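Local coordinates for superoxide dismutase [Ni] (Streptomyces coelicolor, PDB 1T6U) that catalyses the nickel-dependent disproportionation of superoxide into hydrogen peroxide and molecular oxygen, working as a hollow, roughly spherical homohexamer, at the interface of chains A and B and the interface of chains A and C. Sequence-based numbering; all coordinates share one arbitrary frame. Chains: chain A/B/C, Superoxide dismutase [Ni].

Contact 1: the interface of chains A and B. Residues chain A 16-17, 19-20, 23-24, 47; chain B 1-2, 6, 8.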
ATOM      1  N   ILE A  16       7.838   9.668  15.666  1.00  8.90           N
ATOM      2  CA  ILE A  16       7.288  10.780  14.893  1.00  8.89           C
ATOM      3  C   ILE A  16       5.874  10.473  14.468  1.00  7.28           C
ATOM      4  O   ILE A  16       5.053  11.389  14.451  1.00  9.07           O
ATOM      5  CB  ILE A  16       8.234  11.042  13.693  0.65  9.61           C
ATOM      6  CG1 ILE A  16       9.651  11.449  14.108  0.65 12.50           C
ATOM      7  CG2 ILE A  16       7.594  12.022  12.724  0.65 13.60           C
ATOM      8  CD1 ILE A  16      10.787  11.230  13.122  0.65 15.51           C
ATOM      9  N   GLU A  17       5.535   9.219  14.180  1.00  8.06           N
ATOM     10  CA  GLU A  17       4.131   8.911  13.819  1.00  7.85           C
ATOM     11  C   GLU A  17       3.252   9.091  15.045  1.00  8.36           C
ATOM     12  O   GLU A  17       2.152   9.628  14.894  1.00  9.18           O
ATOM     13  CB  GLU A  17       3.995   7.524  13.201  1.00  8.98           C
ATOM     14  CG  GLU A  17       4.738   7.344  11.888  1.00  9.03           C
ATOM     15  CD  GLU A  17       4.242   8.284  10.807  1.00 10.41           C
ATOM     16  OE1 GLU A  17       4.882   8.327   9.753  1.00 11.74           O
ATOM     17  OE2 GLU A  17       3.205   8.971  11.021  1.00 11.11           O
ATOM     18  N   GLU A  19       3.783  11.184  17.490  1.00  9.05           N
ATOM     19  CA  GLU A  19       3.674  12.623  17.631  1.00  9.65           C
ATOM     20  C   GLU A  19       2.578  13.188  16.719  1.00  8.02           C
ATOM     21  O   GLU A  19       1.790  14.044  17.074  1.00  9.35           O
ATOM     22  CB  GLU A  19       5.055  13.246  17.339  1.00 10.06           C
ATOM     23  CG  GLU A  19       6.091  13.061  18.424  1.00 14.88           C
ATOM     24  CD  GLU A  19       7.464  13.575  18.056  1.00 22.60           C
ATOM     25  OE1 GLU A  19       8.395  13.427  18.889  1.00 32.84           O
ATOM     26  OE2 GLU A  19       7.654  14.111  16.940  1.00 29.79           O
ATOM     27  N   SER A  20       2.539  12.685  15.466  1.00  8.34           N
ATOM     28  CA  SER A  20       1.498  13.164  14.567  1.00  8.83           C
ATOM     29  C   SER A  20       0.120  12.711  15.075  1.00 10.08           C
ATOM     30  O   SER A  20      -0.822  13.502  15.026  1.00  8.21           O
ATOM     31  CB  SER A  20       1.858  12.843  13.096  1.00 12.65           C
ATOM     32  OG  SER A  20       1.441  11.558  12.889  1.00 23.53           O
ATOM     33  N   ALA A  23      -0.804  15.151  17.791  1.00  8.27           N
ATOM     34  CA  ALA A  23      -1.070  16.443  17.166  1.00  9.18           C
ATOM     35  C   ALA A  23      -2.445  16.468  16.502  1.00  8.97           C
ATOM     36  O   ALA A  23      -3.178  17.462  16.624  1.00 10.29           O
ATOM     37  CB  ALA A  23      -0.003  16.816  16.158  1.00 10.38           C
ATOM     38  N   VAL A  24      -2.804  15.420  15.808  1.00  7.83           N
ATOM     39  CA  VAL A  24      -4.131  15.296  15.213  1.00  7.62           C
ATOM     40  C   VAL A  24      -5.211  15.348  16.275  1.00  8.11           C
ATOM     41  O   VAL A  24      -6.206  16.071  16.122  1.00  9.14           O
ATOM     42  CB  VAL A  24      -4.222  14.033  14.341  1.00  8.73           C
ATOM     43  CG1 VAL A  24      -5.652  13.813  13.862  1.00  9.20           C
ATOM     44  CG2 VAL A  24      -3.312  14.163  13.128  1.00 10.15           C
ATOM     45  N   ARG A  47      -1.707   7.021  10.644  1.00  7.58           N
ATOM     46  CA  ARG A  47      -0.405   7.236  11.274  1.00  6.99           C
ATOM     47  C   ARG A  47      -0.206   6.295  12.454  1.00  7.36           C
ATOM     48  O   ARG A  47       0.897   5.806  12.670  1.00  8.06           O
ATOM     49  CB  ARG A  47      -0.237   8.707  11.665  1.00  8.12           C
ATOM     50  CG  ARG A  47      -0.530   9.736  10.623  1.00  8.58           C
ATOM     51  CD  ARG A  47      -0.180   9.411   9.190  1.00 10.63           C
ATOM     52  NE  ARG A  47       1.241   9.298   8.915  1.00 11.29           N
ATOM     53  CZ  ARG A  47       1.780   9.308   7.703  1.00 13.34           C
ATOM     54  NH1 ARG A  47       1.044   9.429   6.603  1.00 15.73           N
ATOM     55  NH2 ARG A  47       3.101   9.202   7.553  1.00 13.98           N
TER
ATOM     56  N   HIS B   1       2.902  15.778   8.432  0.50  8.19           N
ATOM     57  CA  HIS B   1       3.423  15.231   7.191  0.50  6.90           C
ATOM     58  C   HIS B   1       2.358  14.395   6.499  1.00  9.58           C
ATOM     59  O   HIS B   1       2.616  13.814   5.443  1.00  9.91           O
ATOM     60  CB  HIS B   1       4.669  14.372   7.408  0.50  9.20           C
ATOM     61  CG  HIS B   1       4.479  13.402   8.543  0.50  9.23           C
ATOM     62  ND1 HIS B   1       5.100  13.588   9.745  0.50 13.20           N
ATOM     63  CD2 HIS B   1       3.790  12.252   8.686  0.50 12.40           C
ATOM     64  CE1 HIS B   1       4.787  12.603  10.569  0.50 14.33           C
ATOM     65  NE2 HIS B   1       3.974  11.769   9.949  0.50 13.59           N
ATOM     66  N   CYS B   2       1.199  14.420   7.122  1.00  7.93           N
ATOM     67  CA  CYS B   2       0.070  13.627   6.655  1.00  8.47           C
ATOM     68  C   CYS B   2      -0.983  14.439   5.919  1.00  8.45           C
ATOM     69  O   CYS B   2      -1.983  13.857   5.495  1.00  9.71           O
ATOM     70  CB  CYS B   2      -0.536  12.982   7.907  1.00  9.92           C
ATOM     71  SG  CYS B   2      -0.797  14.285   9.156  1.00 12.20           S
ATOM     72  N   CYS B   6      -1.098  18.157  10.120  1.00 10.52           N
ATOM     73  CA  CYS B   6      -0.801  17.811  11.503  1.00 11.09           C
ATOM     74  C   CYS B   6       0.262  18.712  12.129  1.00 11.12           C
ATOM     75  O   CYS B   6       0.338  18.745  13.358  1.00 11.47           O
ATOM     76  CB  CYS B   6      -0.386  16.349  11.642  1.00 10.90           C
ATOM     77  SG  CYS B   6       1.242  15.974  10.921  1.00  9.92           S
ATOM     78  N   VAL B   8       3.504  18.244  11.986  1.00  9.80           N
ATOM     79  CA  VAL B   8       4.651  17.435  12.419  1.00  9.69           C
ATOM     80  C   VAL B   8       5.447  17.070  11.189  1.00  9.76           C
ATOM     81  O   VAL B   8       4.929  16.393  10.307  1.00 10.60           O
ATOM     82  CB  VAL B   8       4.204  16.178  13.176  1.00  8.61           C
ATOM     83  CG1 VAL B   8       5.389  15.295  13.541  1.00 10.41           C
ATOM     84  CG2 VAL B   8       3.419  16.519  14.447  1.00 11.52           C
TER
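B:His1 points its imidazole at the carboxylate of A:Glu17, and with B:Cys2 and B:Cys6 it belongs to the N-terminal nickel hook, the catalytic metal-binding loop of the nickel superoxide dismutase family. The hook lies against helices 12-30 and 34-62 of chain A.

The polar link is a hydrogen bond from B:His1 NE2 to A:Glu17 OE2, 3.1 Å long and nearly straight (165° at the hydrogen). The carboxylate oxygen lies in the imidazole plane, whereas the N-H comes to it from above the carboxylate plane, the two planes standing 87° apart. On the opposite face the same oxygen takes a hydrogen bond and salt bridge from A:Arg47 NE at 2.9 Å, and A:Arg47 NH2 binds A:Glu17 OE1 at 3.0 Å. This side-on, two-nitrogen grip should limit rotation of the carboxylate, and A:Arg47 probably acts as the second-shell residue that positions the acceptor of the imidazole N-H.

Apolar contacts flank the ring and the cysteines. A:Ile16 CG2 meets B:His1 CE1 at 3.6 Å; this methyl stands anti to the backbone N (the CG1 branch at chi1 -62°). The bent side chain of A:Arg47 lays its CD against B:Cys2 CB, 3.8 Å away, while A:Ser20 CB faces B:Cys6 SG. B:Val8 spreads its two methyls along helix 12-30, CG1 towards A:Ile16 and CG2 to A:Ala23 CB at 3.8 Å.

Within the hook, the backbone N of B:Val8 hydrogen-bonds the sulfur B:Cys6 SG at 3.4 Å, which probably helps to hold this nickel ligand in place.

Contact 2: the interface of chains A and C. Residues chain A 28, 38, 41-42; chain C 35, 38-39, 42.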
ATOM      1  N   MET A  28      -8.224  18.148  16.599  1.00 10.94           N
ATOM      2  CA  MET A  28      -9.633  17.775  16.613  1.00 10.75           C
ATOM      3  C   MET A  28     -10.370  18.562  17.663  1.00 12.28           C
ATOM      4  O   MET A  28     -11.527  18.826  17.527  1.00 15.24           O
ATOM      5  CB  MET A  28      -9.824  16.257  16.834  1.00 10.74           C
ATOM      6  CG  MET A  28      -9.265  15.439  15.668  1.00 10.37           C
ATOM      7  SD  MET A  28      -9.505  13.656  15.800  1.00 12.43           S
ATOM      8  CE  MET A  28     -11.202  13.523  15.231  1.00 16.21           C
ATOM      9  N   THR A  38     -13.677  14.225  10.124  1.00  9.99           N
ATOM     10  CA  THR A  38     -13.535  12.966   9.384  1.00 10.15           C
ATOM     11  C   THR A  38     -12.158  12.752   8.824  1.00  9.48           C
ATOM     12  O   THR A  38     -11.575  11.692   8.956  1.00  9.68           O
ATOM     13  CB  THR A  38     -14.620  12.967   8.271  1.00 10.63           C
ATOM     14  OG1 THR A  38     -15.935  13.005   8.853  1.00 17.18           O
ATOM     15  CG2 THR A  38     -14.524  11.705   7.468  1.00 15.03           C
ATOM     16  N   THR A  41      -9.785  11.850  11.525  1.00  8.85           N
ATOM     17  CA  THR A  41      -9.968  10.482  11.967  1.00  8.66           C
ATOM     18  C   THR A  41      -9.312   9.531  11.004  1.00  9.17           C
ATOM     19  O   THR A  41      -8.611   8.603  11.446  1.00  9.42           O
ATOM     20  CB  THR A  41     -11.467  10.171  12.129  1.00  8.67           C
ATOM     21  OG1 THR A  41     -12.071  11.083  13.061  1.00 11.13           O
ATOM     22  CG2 THR A  41     -11.686   8.759  12.663  1.00 11.37           C
ATOM     23  N   VAL A  42      -9.507   9.728   9.696  1.00  9.24           N
ATOM     24  CA  VAL A  42      -8.841   8.949   8.666  1.00  9.91           C
ATOM     25  C   VAL A  42      -7.320   8.961   8.844  1.00  8.24           C
ATOM     26  O   VAL A  42      -6.654   7.931   8.872  1.00  9.04           O
ATOM     27  CB  VAL A  42      -9.195   9.490   7.260  1.00 12.36           C
ATOM     28  CG1 VAL A  42      -8.314   8.825   6.208  1.00 17.38           C
ATOM     29  CG2 VAL A  42     -10.664   9.300   6.963  1.00 14.56           C
TER
ATOM     30  N   HIS C  35     -17.242   9.585  16.391  1.00 10.92           N
ATOM     31  CA  HIS C  35     -15.854   9.202  16.066  1.00 10.31           C
ATOM     32  C   HIS C  35     -15.808   7.709  15.768  1.00  9.67           C
ATOM     33  O   HIS C  35     -15.167   7.227  14.806  1.00 10.04           O
ATOM     34  CB  HIS C  35     -14.960   9.579  17.221  1.00 10.26           C
ATOM     35  CG  HIS C  35     -13.507   9.389  16.990  1.00  9.90           C
ATOM     36  ND1 HIS C  35     -12.852  10.155  16.021  1.00 14.51           N
ATOM     37  CD2 HIS C  35     -12.566   8.600  17.539  1.00 11.70           C
ATOM     38  CE1 HIS C  35     -11.589   9.807  16.018  1.00 14.48           C
ATOM     39  NE2 HIS C  35     -11.368   8.881  16.896  1.00 14.07           N
ATOM     40  N   THR C  38     -17.267   7.050  12.325  1.00  9.29           N
ATOM     41  CA  THR C  38     -16.316   7.386  11.278  1.00  8.55           C
ATOM     42  C   THR C  38     -15.259   6.306  11.152  1.00  7.80           C
ATOM     43  O   THR C  38     -14.935   5.883  10.039  1.00  8.68           O
ATOM     44  CB  THR C  38     -15.680   8.767  11.567  1.00  9.43           C
ATOM     45  OG1 THR C  38     -16.733   9.746  11.532  1.00 11.99           O
ATOM     46  CG2 THR C  38     -14.654   9.132  10.522  1.00  9.50           C
ATOM     47  N   ARG C  39     -14.727   5.841  12.271  1.00  8.68           N
ATOM     48  CA  ARG C  39     -13.687   4.799  12.244  1.00  8.34           C
ATOM     49  C   ARG C  39     -14.238   3.516  11.627  1.00  8.43           C
ATOM     50  O   ARG C  39     -13.578   2.853  10.809  1.00  8.30           O
ATOM     51  CB  ARG C  39     -13.107   4.524  13.616  1.00  8.95           C
ATOM     52  CG  ARG C  39     -12.281   5.664  14.181  1.00  8.85           C
ATOM     53  CD  ARG C  39     -11.673   5.331  15.535  1.00  9.06           C
ATOM     54  NE  ARG C  39     -10.804   4.175  15.341  1.00  8.20           N
ATOM     55  CZ  ARG C  39     -10.981   2.980  15.853  1.00  9.49           C
ATOM     56  NH1 ARG C  39     -11.965   2.722  16.662  1.00 12.01           N
ATOM     57  NH2 ARG C  39     -10.121   2.055  15.529  1.00 10.94           N
ATOM     58  N   VAL C  42     -14.419   3.981   7.815  1.00  7.88           N
ATOM     59  CA  VAL C  42     -13.057   3.872   7.283  1.00  8.17           C
ATOM     60  C   VAL C  42     -12.632   2.424   7.156  1.00  7.81           C
ATOM     61  O   VAL C  42     -12.185   1.945   6.116  1.00  8.62           O
ATOM     62  CB  VAL C  42     -12.062   4.610   8.208  1.00  9.43           C
ATOM     63  CG1 VAL C  42     -10.623   4.212   7.901  1.00 13.69           C
ATOM     64  CG2 VAL C  42     -12.341   6.113   8.084  1.00 11.79           C
TER
HETATM   65  O   HOH W   1     -16.077  12.263  11.931  1.00 28.92           O
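A:Thr41 brings both branches of its side chain up to C:His35, where helix 34-62 of chain A packs against helix 34-62 of chain C in the hexamer. This small helix-helix patch hides 176 Å² of protein surface.

Among the polar contacts, A:Thr41 OG1 and C:His35 ND1 lie 3.2 Å apart, a separation that fits a hydrogen bond between hydroxyl and imidazole; the positions of the heavy atoms do not settle which donates. The imidazole reaches across because its CG stands anti to the backbone N (chi1 -174°). A second link runs through water 1, which is 2.6 Å from the hydroxyl oxygen C:Thr38 OG1 and 3.2 Å from A:Thr38 OG1, joining the same residue of the two chains.

The apolar contacts centre on the methyl A:Thr41 CG2, set anti to the backbone N while OG1 lies beside that nitrogen (chi1 -58°). The methyl touches C:Arg39 CG and C:His35 CE1, and C:Thr38 CG2 meets it methyl to methyl at 3.7 Å. A:Met28, from helix 12-30, brings the tip of its side chain to the imidazole at about a right angle, its CE 3.8 Å from C:His35 CE1. An alanine in place of A:Thr41 would probably leave C:His35 ND1 without its hydroxyl mate and open a gap beside C:Arg39 CG and C:His35 CE1.

Like residues also meet through their methyls, the side chains crossing at a slant: A:Thr38 CG2 lies 4.0 Å from C:Thr38 CG2, and about one turn further along the helices A:Val42 CG2 faces C:Val42 CG2 at 3.8 Å.

The C-alpha centres of contact 1 and contact 2 are about 15 Å apart, and both draw on helices 12-30 and 34-62 of chain A. In contact 1 helix 12-30 supplies most of the chain A residues and helix 34-62 contributes A:Arg47; in contact 2 the weight shifts to helix 34-62, with A:Met28 joining from helix 12-30. One helical pair therefore serves two neighbours. Contact 1 belongs to a two-fold symmetric interface that packs the catalytic nickel hook against an adjacent subunit, whereas contact 2 pairs helices alone. Together they suggest that support of the active site is coupled to assembly of the hexameric shell.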